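Local structure of delta-1-pyrroline-5-carboxylate dehydrogenase, mitochondrial (Mus musculus, 4E3X) at residues B[190-196]-B[545-551]; B[228-234]-B[258-264]; B[399-404]-B[446-452]. The protein catalyses the NAD(+)-dependent oxidation of L-glutamate gamma-semialdehyde to L-glutamate, the second step in the breakdown of proline to glutamate. One frame throughout, in Å; residues are numbered along the deposited sequence.

Interaction 1 of 3, residues B[190-196]-B[545-551]; sequences PSTNHTV and QVIKETH
Val196 N donates to Gln545 O at 2.7 Å, and Gln545 N returns the bond to Val196 O, completing a hydrogen-bonded antiparallel pair. His194 with Ile547 and Thr192 with Glu549 repeat it along the strands, and the ladder finishes where His551 N meets Pro190 O at 2.8 Å. On one face Val196 CG2 lies 3.8 Å from Ile547 CD1. The two strands form the long projecting arm by which aldehyde dehydrogenases associate: residues 546-549 pair in parallel with a strand of the second subunit, carrying the sheet across the dimer interface. The face of Asn193 and Lys548 is largely polar. There the lysine, extended throughout (chi1 176°), runs past the amide, with CG 3.3 Å from Asn193 OD1, and its CE comes equally close to Ser191 OG before NZ makes a salt bridge with Asp508 of the second subunit. Asn193 OD1 itself is bonded to Gln518 NE2 of the second subunit, and its ND2 to Ile186 O. Thr550 OG1 also bonds to Asp508 of that subunit. Where the ladder ends, the His551 ring presents its edge to Thr192, with NE2 2.8 Å from OG1 in a hydrogen bond that either could donate. Glu549 O stands 3.3 Å above the plane of the same imidazole, toward its rim, and His20 stacks on the ring.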
loop_
_atom_site.group_PDB
_atom_site.type_symbol
_atom_site.label_atom_id
_atom_site.label_comp_id
_atom_site.label_asym_id
_atom_site.label_seq_id
_atom_site.Cartn_x
_atom_site.Cartn_y
_atom_site.Cartn_z
ATOM N N PRO B 190 -2.783 -31.201 -7.218
ATOM C CA PRO B 190 -2.472 -32.012 -6.037
ATOM C C PRO B 190 -1.945 -31.196 -4.851
ATOM O O PRO B 190 -1.095 -31.694 -4.105
ATOM C CB PRO B 190 -1.346 -32.903 -6.560
ATOM C CG PRO B 190 -0.593 -31.990 -7.479
ATOM C CD PRO B 190 -1.625 -31.087 -8.122
ATOM N N SER B 191 -2.437 -29.973 -4.658
ATOM C CA SER B 191 -1.802 -29.056 -3.709
ATOM C C SER B 191 -2.758 -28.302 -2.788
ATOM O O SER B 191 -3.941 -28.145 -3.084
ATOM C CB SER B 191 -0.947 -28.037 -4.461
ATOM O OG SER B 191 -0.142 -28.675 -5.426
ATOM N N THR B 192 -2.204 -27.828 -1.677
ATOM C CA THR B 192 -2.913 -26.986 -0.721
ATOM C C THR B 192 -2.173 -25.655 -0.597
ATOM O O THR B 192 -0.951 -25.627 -0.379
ATOM C CB THR B 192 -2.967 -27.658 0.668
ATOM O OG1 THR B 192 -3.640 -28.920 0.561
ATOM C CG2 THR B 192 -3.703 -26.775 1.679
ATOM N N ASN B 193 -2.907 -24.554 -0.770
ATOM C CA ASN B 193 -2.348 -23.201 -0.698
ATOM C C ASN B 193 -2.864 -22.466 0.522
ATOM O O ASN B 193 -4.050 -22.568 0.847
ATOM C CB ASN B 193 -2.716 -22.422 -1.952
ATOM C CG ASN B 193 -2.222 -23.101 -3.203
ATOM O OD1 ASN B 193 -1.024 -23.359 -3.334
ATOM N ND2 ASN B 193 -3.139 -23.418 -4.122
ATOM N N HIS B 194 -1.983 -21.710 1.172
ATOM C CA HIS B 194 -2.337 -20.968 2.371
ATOM C C HIS B 194 -1.558 -19.666 2.411
ATOM O O HIS B 194 -0.358 -19.645 2.134
ATOM C CB HIS B 194 -2.018 -21.814 3.607
ATOM C CG HIS B 194 -2.246 -21.109 4.908
ATOM N ND1 HIS B 194 -3.482 -21.044 5.512
ATOM C CD2 HIS B 194 -1.391 -20.450 5.726
ATOM C CE1 HIS B 194 -3.382 -20.371 6.645
ATOM N NE2 HIS B 194 -2.123 -20.000 6.799
ATOM N N THR B 195 -2.244 -18.579 2.752
ATOM C CA THR B 195 -1.587 -17.297 2.942
ATOM C C THR B 195 -1.272 -17.073 4.411
ATOM O O THR B 195 -2.151 -17.176 5.267
ATOM C CB THR B 195 -2.445 -16.128 2.417
ATOM O OG1 THR B 195 -2.613 -16.272 1.001
ATOM C CG2 THR B 195 -1.779 -14.789 2.703
ATOM N N VAL B 196 -0.007 -16.778 4.684
ATOM C CA VAL B 196 0.461 -16.409 6.006
ATOM C C VAL B 196 0.602 -14.890 6.019
ATOM O O VAL B 196 1.370 -14.330 5.232
ATOM C CB VAL B 196 1.833 -17.043 6.285
ATOM C CG1 VAL B 196 2.372 -16.573 7.626
ATOM C CG2 VAL B 196 1.766 -18.571 6.224
ATOM N N GLN B 545 2.908 -14.028 2.824
ATOM C CA GLN B 545 3.603 -15.141 2.203
ATOM C C GLN B 545 2.556 -16.150 1.779
ATOM O O GLN B 545 1.576 -16.347 2.484
ATOM C CB GLN B 545 4.533 -15.787 3.224
ATOM C CG GLN B 545 5.261 -17.035 2.736
ATOM C CD GLN B 545 5.927 -17.776 3.865
ATOM O OE1 GLN B 545 5.324 -17.982 4.917
ATOM N NE2 GLN B 545 7.187 -18.164 3.666
ATOM N N VAL B 546 2.735 -16.789 0.631
ATOM C CA VAL B 546 1.854 -17.879 0.236
ATOM C C VAL B 546 2.652 -19.177 0.216
ATOM O O VAL B 546 3.734 -19.229 -0.381
ATOM C CB VAL B 546 1.228 -17.623 -1.136
ATOM C CG1 VAL B 546 0.334 -18.786 -1.528
ATOM C CG2 VAL B 546 0.447 -16.315 -1.102
ATOM N N ILE B 547 2.132 -20.187 0.896
ATOM C CA ILE B 547 2.743 -21.501 0.946
ATOM C C ILE B 547 1.906 -22.479 0.125
ATOM O O ILE B 547 0.691 -22.603 0.326
ATOM C CB ILE B 547 2.837 -22.008 2.393
ATOM C CG1 ILE B 547 3.693 -21.055 3.239
ATOM C CG2 ILE B 547 3.383 -23.428 2.432
ATOM C CD1 ILE B 547 3.786 -21.444 4.706
ATOM N N LYS B 548 2.556 -23.148 -0.819
ATOM C CA LYS B 548 1.939 -24.225 -1.583
ATOM C C LYS B 548 2.568 -25.540 -1.156
ATOM O O LYS B 548 3.787 -25.704 -1.274
ATOM C CB LYS B 548 2.163 -24.004 -3.081
ATOM C CG LYS B 548 1.633 -25.128 -3.969
ATOM C CD LYS B 548 2.090 -24.938 -5.413
ATOM C CE LYS B 548 1.394 -25.896 -6.361
ATOM N NZ LYS B 548 1.921 -25.860 -7.751
ATOM N N GLU B 549 1.748 -26.463 -0.650
ATOM C CA GLU B 549 2.235 -27.800 -0.324
ATOM C C GLU B 549 1.657 -28.776 -1.329
ATOM O O GLU B 549 0.445 -28.873 -1.474
ATOM C CB GLU B 549 1.842 -28.247 1.090
ATOM C CG GLU B 549 2.409 -29.649 1.420
ATOM C CD GLU B 549 2.091 -30.176 2.814
ATOM O OE1 GLU B 549 1.479 -29.456 3.632
ATOM O OE2 GLU B 549 2.474 -31.333 3.094
ATOM N N THR B 550 2.530 -29.516 -2.002
ATOM C CA THR B 550 2.104 -30.474 -3.009
ATOM C C THR B 550 2.196 -31.888 -2.453
ATOM O O THR B 550 3.185 -32.258 -1.814
ATOM C CB THR B 550 2.909 -30.272 -4.298
ATOM O OG1 THR B 550 2.474 -29.044 -4.893
ATOM C CG2 THR B 550 2.697 -31.416 -5.290
ATOM N N HIS B 551 1.134 -32.655 -2.681
ATOM C CA HIS B 551 0.932 -33.925 -1.989
ATOM C C HIS B 551 1.175 -35.170 -2.847
ATOM O O HIS B 551 0.978 -36.296 -2.381
ATOM C CB HIS B 551 -0.486 -33.962 -1.413
ATOM C CG HIS B 551 -0.839 -32.746 -0.615
ATOM N ND1 HIS B 551 -0.202 -32.421 0.564
ATOM C CD2 HIS B 551 -1.751 -31.768 -0.832
ATOM C CE1 HIS B 551 -0.707 -31.295 1.039
ATOM N NE2 HIS B 551 -1.648 -30.878 0.211
#

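Interaction 2 of 3, residues B[228-234]-B[258-264]; sequences NVVLWKP and IIQFVPA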
loop_
_atom_site.group_PDB
_atom_site.type_symbol
_atom_site.label_atom_id
_atom_site.label_comp_id
_atom_site.label_asym_id
_atom_site.label_seq_id
_atom_site.Cartn_x
_atom_site.Cartn_y
_atom_site.Cartn_z
ATOM N N ASN B 228 4.102 -6.695 14.050
ATOM C CA ASN B 228 5.263 -5.820 14.017
ATOM C C ASN B 228 5.741 -5.405 15.395
ATOM O O ASN B 228 5.008 -5.503 16.382
ATOM C CB ASN B 228 4.948 -4.572 13.205
ATOM C CG ASN B 228 4.604 -4.910 11.788
ATOM O OD1 ASN B 228 5.489 -5.259 11.015
ATOM N ND2 ASN B 228 3.314 -4.857 11.443
ATOM N N VAL B 229 6.980 -4.934 15.439
ATOM C CA VAL B 229 7.506 -4.260 16.610
ATOM C C VAL B 229 7.706 -2.787 16.259
ATOM O O VAL B 229 7.958 -2.441 15.107
ATOM C CB VAL B 229 8.802 -4.913 17.136
ATOM C CG1 VAL B 229 8.515 -6.334 17.598
ATOM C CG2 VAL B 229 9.902 -4.894 16.083
ATOM N N VAL B 230 7.580 -1.925 17.258
ATOM C CA VAL B 230 7.358 -0.507 17.015
ATOM C C VAL B 230 8.155 0.366 17.973
ATOM O O VAL B 230 8.205 0.089 19.177
ATOM C CB VAL B 230 5.858 -0.167 17.218
ATOM C CG1 VAL B 230 5.588 1.324 17.038
ATOM C CG2 VAL B 230 4.949 -1.006 16.302
ATOM N N LEU B 231 8.783 1.407 17.433
ATOM C CA LEU B 231 9.222 2.536 18.238
ATOM C C LEU B 231 8.183 3.632 18.124
ATOM O O LEU B 231 7.945 4.164 17.040
ATOM C CB LEU B 231 10.582 3.065 17.777
ATOM C CG LEU B 231 11.822 2.467 18.451
ATOM C CD1 LEU B 231 11.954 0.978 18.164
ATOM C CD2 LEU B 231 13.089 3.223 18.028
ATOM N N TRP B 232 7.537 3.939 19.241
ATOM C CA TRP B 232 6.510 4.968 19.273
ATOM C C TRP B 232 7.052 6.250 19.877
ATOM O O TRP B 232 7.387 6.288 21.060
ATOM C CB TRP B 232 5.320 4.467 20.083
ATOM C CG TRP B 232 4.178 5.430 20.195
ATOM C CD1 TRP B 232 3.919 6.526 19.406
ATOM C CD2 TRP B 232 3.119 5.368 21.152
ATOM N NE1 TRP B 232 2.760 7.147 19.830
ATOM C CE2 TRP B 232 2.267 6.466 20.911
ATOM C CE3 TRP B 232 2.825 4.505 22.215
ATOM C CZ2 TRP B 232 1.123 6.698 21.673
ATOM C CZ3 TRP B 232 1.690 4.743 22.974
ATOM C CH2 TRP B 232 0.860 5.835 22.702
ATOM N N LYS B 233 7.150 7.282 19.035
ATOM C CA LYS B 233 7.436 8.641 19.475
ATOM C C LYS B 233 6.106 9.382 19.624
ATOM O O LYS B 233 5.547 9.853 18.637
ATOM C CB LYS B 233 8.326 9.368 18.457
ATOM C CG LYS B 233 8.633 10.818 18.844
ATOM C CD LYS B 233 8.682 11.727 17.599
ATOM C CE LYS B 233 8.719 13.216 17.933
ATOM N NZ LYS B 233 7.545 13.636 18.748
ATOM N N PRO B 234 5.586 9.479 20.857
ATOM C CA PRO B 234 4.325 10.201 21.043
ATOM C C PRO B 234 4.533 11.710 20.975
ATOM O O PRO B 234 5.660 12.194 21.072
ATOM C CB PRO B 234 3.876 9.796 22.461
ATOM C CG PRO B 234 4.834 8.736 22.904
ATOM C CD PRO B 234 6.095 8.955 22.130
ATOM N N ILE B 258 7.718 -4.973 22.277
ATOM C CA ILE B 258 6.841 -4.911 21.111
ATOM C C ILE B 258 6.504 -3.457 20.736
ATOM O O ILE B 258 6.535 -3.086 19.557
ATOM C CB ILE B 258 5.569 -5.747 21.309
ATOM C CG1 ILE B 258 5.939 -7.190 21.708
ATOM C CG2 ILE B 258 4.682 -5.709 20.053
ATOM C CD1 ILE B 258 7.018 -7.861 20.824
ATOM N N ILE B 259 6.189 -2.631 21.734
ATOM C CA ILE B 259 6.105 -1.189 21.528
ATOM C C ILE B 259 7.054 -0.539 22.525
ATOM O O ILE B 259 6.899 -0.711 23.737
ATOM C CB ILE B 259 4.679 -0.621 21.699
ATOM C CG1 ILE B 259 3.726 -1.215 20.648
ATOM C CG2 ILE B 259 4.713 0.901 21.569
ATOM C CD1 ILE B 259 2.280 -0.798 20.835
ATOM N N GLN B 260 8.059 0.168 22.009
ATOM C CA GLN B 260 8.981 0.930 22.834
ATOM C C GLN B 260 8.445 2.352 22.943
ATOM O O GLN B 260 8.098 2.972 21.934
ATOM C CB GLN B 260 10.383 0.924 22.214
ATOM C CG GLN B 260 10.864 -0.455 21.750
ATOM C CD GLN B 260 11.255 -1.397 22.883
ATOM O OE1 GLN B 260 10.586 -1.469 23.915
ATOM N NE2 GLN B 260 12.332 -2.159 22.671
ATOM N N PHE B 261 8.323 2.850 24.173
ATOM C CA PHE B 261 7.749 4.168 24.411
ATOM C C PHE B 261 8.900 5.164 24.445
ATOM O O PHE B 261 9.621 5.265 25.446
ATOM C CB PHE B 261 6.964 4.167 25.731
ATOM C CG PHE B 261 6.126 5.398 25.937
ATOM C CD1 PHE B 261 4.872 5.495 25.354
ATOM C CD2 PHE B 261 6.585 6.447 26.731
ATOM C CE1 PHE B 261 4.095 6.634 25.539
ATOM C CE2 PHE B 261 5.823 7.584 26.923
ATOM C CZ PHE B 261 4.575 7.677 26.330
ATOM N N VAL B 262 9.101 5.866 23.330
ATOM C CA VAL B 262 10.300 6.669 23.152
ATOM C C VAL B 262 10.029 8.087 22.646
ATOM O O VAL B 262 10.310 8.417 21.490
ATOM C CB VAL B 262 11.352 5.947 22.273
ATOM C CG1 VAL B 262 11.993 4.821 23.065
ATOM C CG2 VAL B 262 10.732 5.410 20.990
ATOM N N PRO B 263 9.519 8.949 23.535
ATOM C CA PRO B 263 9.528 10.387 23.244
ATOM C C PRO B 263 10.919 10.827 22.808
ATOM O O PRO B 263 11.912 10.289 23.296
ATOM C CB PRO B 263 9.200 11.022 24.601
ATOM C CG PRO B 263 8.496 9.938 25.379
ATOM C CD PRO B 263 9.097 8.654 24.917
ATOM N N ALA B 264 10.995 11.799 21.903
ATOM C CA ALA B 264 12.279 12.202 21.349
ATOM C C ALA B 264 12.107 13.507 20.591
ATOM O O ALA B 264 10.999 13.862 20.176
ATOM C CB ALA B 264 12.817 11.118 20.410
HETATM O O HOH W 1 8.170 13.066 21.681
HETATM O O HOH W 2 9.153 15.923 19.861
#
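Strands 230-233 and 259-261 run parallel as the two ends of a beta-alpha-beta unit, linked through helix 239-251, in the Rossmann-type NAD-binding sheet. Their ladder is buried: Gln260 N gives a nearly straight bond to Val230 O (2.8 Å, 173°), and Trp232 N and O bond to Gln260 O and Val262 N. Packing is tight on the face of Trp232 and Phe261. Phe261, its ring swung opposite the backbone N (chi1 -169°), lies alongside the indole and turns an edge onto its six-membered ring in a T-shaped stack, the planes 88° apart and the centroids 5.5 Å. Pro234 CG presses in at 3.5 Å from Phe261 CE1 and covers the rim of the same indole face, while Trp232 NE1 is bonded to Ser208 of the NAD(+) site. The contact loosens at the C-terminal ends of the strands, where the ammonium group of the partly exposed Lys233, an NAD(+)-binding residue, reaches Ala264 through two waters. Lys233 CE lies 3.3 Å from Ala264 O, and NZ bonds weakly to Pro234 O. Replacing Lys233 by an alanine is likely to leave both waters without their ammonium donor and to deprive the cofactor of this binding group. One water accepts from NZ and Ala264 N and can donate to Pro234 O, though other acceptors compete for its protons; the other accepts from Lys233 NZ at 3.0 Å and donates to Ala264 O at 2.8 Å.

Interaction 3 of 3, residues B[399-404]-B[446-452]; sequences RIKKWL and EEIFGPV. With PRO (proline), chain J.
Ile400, on helix 394-409, and Gly450, in the irregular segment 446-452, have the nearest CA atoms of the two segments, 6.2 Å apart. Positive phi and psi at Phe449 and an inverse gamma turn centred on Pro451 bend the segment. Ile400 CD1 rests 3.7 Å from Gly450 CA, on the side where a CB would stand, so the missing side chain is what admits the isoleucine. Its other branch, CG2, slides past Val452 CG2 at 4.1 Å.

Arg399 clasps the loop with its guanidinium edge. NE at 2.8 Å and NH2 at 3.1 Å both donate side-on to Ile448 O, arriving from the same face of the carbonyl plane, and a bend at chi3 (62°) in an otherwise extended chain turns the group to do so. NH1 is left to bind the carboxylate O of a bound proline at 2.8 Å and 165°, consistent with the carbonyl fixing the guanidinium while NH1 faces the ligand. One helical turn on, Trp403 lies across Ile448: CG1 sits over the five-membered ring, 3.8 Å from its centroid and 8° off the normal, a CH-pi contact. The Glu446 carboxylate stands at the indole's edge, nearly perpendicular to it, with OE1 3.4 Å from Trp403 CZ2.

The loop leads to the active site. Glu447 is an NAD(+)-binding residue, and the Phe449 side chain touches Asn211, the probable transition-state stabiliser, close to the nucleophile Cys348. Behind the contact, Ile400 and Leu404 seat helix 394-409 on Val429 and Cys432 of strand 428-436, while Val452 packs on Ile434 of that strand and opens strand 452-458, its parallel neighbour in the mixed sheet.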
loop_
_atom_site.group_PDB
_atom_site.type_symbol
_atom_site.label_atom_id
_atom_site.label_comp_id
_atom_site.label_asym_id
_atom_site.label_seq_id
_atom_site.Cartn_x
_atom_site.Cartn_y
_atom_site.Cartn_z
ATOM N N ARG B 399 1.099 31.312 15.918
ATOM C CA ARG B 399 0.689 31.169 14.524
ATOM C C ARG B 399 -0.708 31.736 14.308
ATOM O O ARG B 399 -0.938 32.489 13.366
ATOM C CB ARG B 399 0.736 29.706 14.065
ATOM C CG ARG B 399 0.262 29.504 12.616
ATOM C CD ARG B 399 0.255 28.042 12.178
ATOM N NE ARG B 399 -0.659 27.243 12.984
ATOM C CZ ARG B 399 -0.272 26.417 13.948
ATOM N NH1 ARG B 399 1.020 26.274 14.224
ATOM N NH2 ARG B 399 -1.177 25.738 14.632
ATOM N N ILE B 400 -1.635 31.380 15.189
ATOM C CA ILE B 400 -3.011 31.846 15.078
ATOM C C ILE B 400 -3.077 33.368 15.197
ATOM O O ILE B 400 -3.755 34.029 14.410
ATOM C CB ILE B 400 -3.908 31.164 16.127
ATOM C CG1 ILE B 400 -3.968 29.659 15.856
ATOM C CG2 ILE B 400 -5.303 31.768 16.128
ATOM C CD1 ILE B 400 -4.363 28.837 17.070
ATOM N N LYS B 401 -2.336 33.915 16.155
ATOM C CA LYS B 401 -2.274 35.358 16.359
ATOM C C LYS B 401 -1.822 36.083 15.093
ATOM O O LYS B 401 -2.352 37.140 14.758
ATOM C CB LYS B 401 -1.337 35.681 17.528
ATOM C CG LYS B 401 -1.261 37.157 17.901
ATOM C CD LYS B 401 -0.471 37.349 19.191
ATOM N N LYS B 402 -0.857 35.505 14.381
ATOM C CA LYS B 402 -0.369 36.096 13.135
ATOM C C LYS B 402 -1.446 36.093 12.050
ATOM O O LYS B 402 -1.574 37.044 11.282
ATOM C CB LYS B 402 0.884 35.363 12.645
ATOM N N TRP B 403 -2.236 35.030 11.992
ATOM C CA TRP B 403 -3.318 34.971 11.018
ATOM C C TRP B 403 -4.428 35.970 11.342
ATOM O O TRP B 403 -5.023 36.560 10.441
ATOM C CB TRP B 403 -3.870 33.549 10.891
ATOM C CG TRP B 403 -3.040 32.682 10.002
ATOM C CD1 TRP B 403 -2.208 31.667 10.382
ATOM C CD2 TRP B 403 -2.952 32.761 8.576
ATOM N NE1 TRP B 403 -1.611 31.107 9.277
ATOM C CE2 TRP B 403 -2.053 31.759 8.155
ATOM C CE3 TRP B 403 -3.551 33.579 7.614
ATOM C CZ2 TRP B 403 -1.737 31.555 6.813
ATOM C CZ3 TRP B 403 -3.237 33.377 6.282
ATOM C CH2 TRP B 403 -2.339 32.374 5.893
ATOM N N LEU B 404 -4.695 36.172 12.628
ATOM C CA LEU B 404 -5.669 37.176 13.035
ATOM C C LEU B 404 -5.194 38.568 12.631
ATOM O O LEU B 404 -5.984 39.395 12.173
ATOM C CB LEU B 404 -5.922 37.116 14.543
ATOM C CG LEU B 404 -6.535 35.805 15.047
ATOM C CD1 LEU B 404 -6.647 35.818 16.567
ATOM C CD2 LEU B 404 -7.895 35.557 14.397
ATOM N N GLU B 446 -4.248 28.022 3.490
ATOM C CA GLU B 446 -3.293 27.495 4.460
ATOM C C GLU B 446 -3.954 26.991 5.740
ATOM O O GLU B 446 -4.842 27.642 6.296
ATOM C CB GLU B 446 -2.217 28.541 4.767
ATOM C CG GLU B 446 -1.497 29.020 3.515
ATOM C CD GLU B 446 -0.434 30.057 3.802
ATOM O OE1 GLU B 446 0.344 29.865 4.762
ATOM O OE2 GLU B 446 -0.378 31.064 3.065
ATOM N N GLU B 447 -3.510 25.824 6.203
ATOM C CA GLU B 447 -4.073 25.208 7.399
ATOM C C GLU B 447 -3.607 25.938 8.659
ATOM O O GLU B 447 -2.415 25.982 8.964
ATOM C CB GLU B 447 -3.715 23.719 7.470
ATOM C CG GLU B 447 -4.407 22.977 8.614
ATOM C CD GLU B 447 -4.033 21.502 8.690
ATOM O OE1 GLU B 447 -2.830 21.188 8.576
ATOM O OE2 GLU B 447 -4.954 20.665 8.856
ATOM N N ILE B 448 -4.558 26.512 9.387
ATOM C CA ILE B 448 -4.258 27.300 10.575
ATOM C C ILE B 448 -4.243 26.462 11.856
ATOM O O ILE B 448 -3.434 26.708 12.753
ATOM C CB ILE B 448 -5.249 28.470 10.708
ATOM C CG1 ILE B 448 -5.124 29.403 9.501
ATOM C CG2 ILE B 448 -5.016 29.237 12.004
ATOM C CD1 ILE B 448 -6.181 30.474 9.450
ATOM N N PHE B 449 -5.132 25.474 11.942
ATOM C CA PHE B 449 -5.244 24.643 13.146
ATOM C C PHE B 449 -5.595 25.503 14.362
ATOM O O PHE B 449 -4.981 25.415 15.425
ATOM C CB PHE B 449 -3.976 23.794 13.372
ATOM C CG PHE B 449 -4.230 22.313 13.354
ATOM C CD1 PHE B 449 -4.019 21.546 14.488
ATOM C CD2 PHE B 449 -4.700 21.692 12.208
ATOM C CE1 PHE B 449 -4.258 20.180 14.475
ATOM C CE2 PHE B 449 -4.935 20.330 12.183
ATOM C CZ PHE B 449 -4.717 19.571 13.319
ATOM N N GLY B 450 -6.603 26.345 14.177
ATOM C CA GLY B 450 -7.103 27.212 15.226
ATOM C C GLY B 450 -8.555 27.537 14.941
ATOM O O GLY B 450 -9.086 27.121 13.918
ATOM N N PRO B 451 -9.206 28.285 15.845
ATOM C CA PRO B 451 -10.647 28.529 15.720
ATOM C C PRO B 451 -10.926 29.705 14.795
ATOM O O PRO B 451 -11.420 30.745 15.218
ATOM C CB PRO B 451 -11.065 28.840 17.160
ATOM C CG PRO B 451 -9.853 29.459 17.766
ATOM C CD PRO B 451 -8.667 28.777 17.123
ATOM N N VAL B 452 -10.588 29.524 13.525
ATOM C CA VAL B 452 -10.611 30.605 12.548
ATOM C C VAL B 452 -11.333 30.158 11.285
ATOM O O VAL B 452 -10.810 29.370 10.490
ATOM C CB VAL B 452 -9.183 31.076 12.207
ATOM C CG1 VAL B 452 -9.227 32.257 11.240
ATOM C CG2 VAL B 452 -8.440 31.474 13.478
HETATM N N PRO J . 1.910 22.930 18.204
HETATM C CA PRO J . 3.225 22.988 17.558
HETATM C C PRO J . 3.237 23.975 16.395
HETATM O O PRO J . 2.266 24.705 16.177
HETATM C CB PRO J . 3.443 21.547 17.057
HETATM C CG PRO J . 2.161 20.793 17.371
HETATM C CD PRO J . 1.513 21.543 18.489
HETATM O OXT PRO J . 4.222 24.074 15.662
#

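The three contacts sample the oligomerisation arm, the NAD(+)-binding domain and the catalytic domain. Interaction 1 pairs segments 349 residues apart and brackets the other two along the chain; interaction 2 then closes before interaction 3 opens. Interactions 1 and 3 lie on opposite sides of the chain's centre, their own centres about 56 Å apart, with interaction 2 about 35 Å from the first and 31 Å from the third. The arm is far from its own active site, but in the dimer packs on residues flanking substrate-binding Ser513 of the second subunit. Interaction 2, in the five-stranded parallel sheet, and interaction 3, against the large mixed sheet, contribute Lys233 and Glu447 to NAD(+) binding.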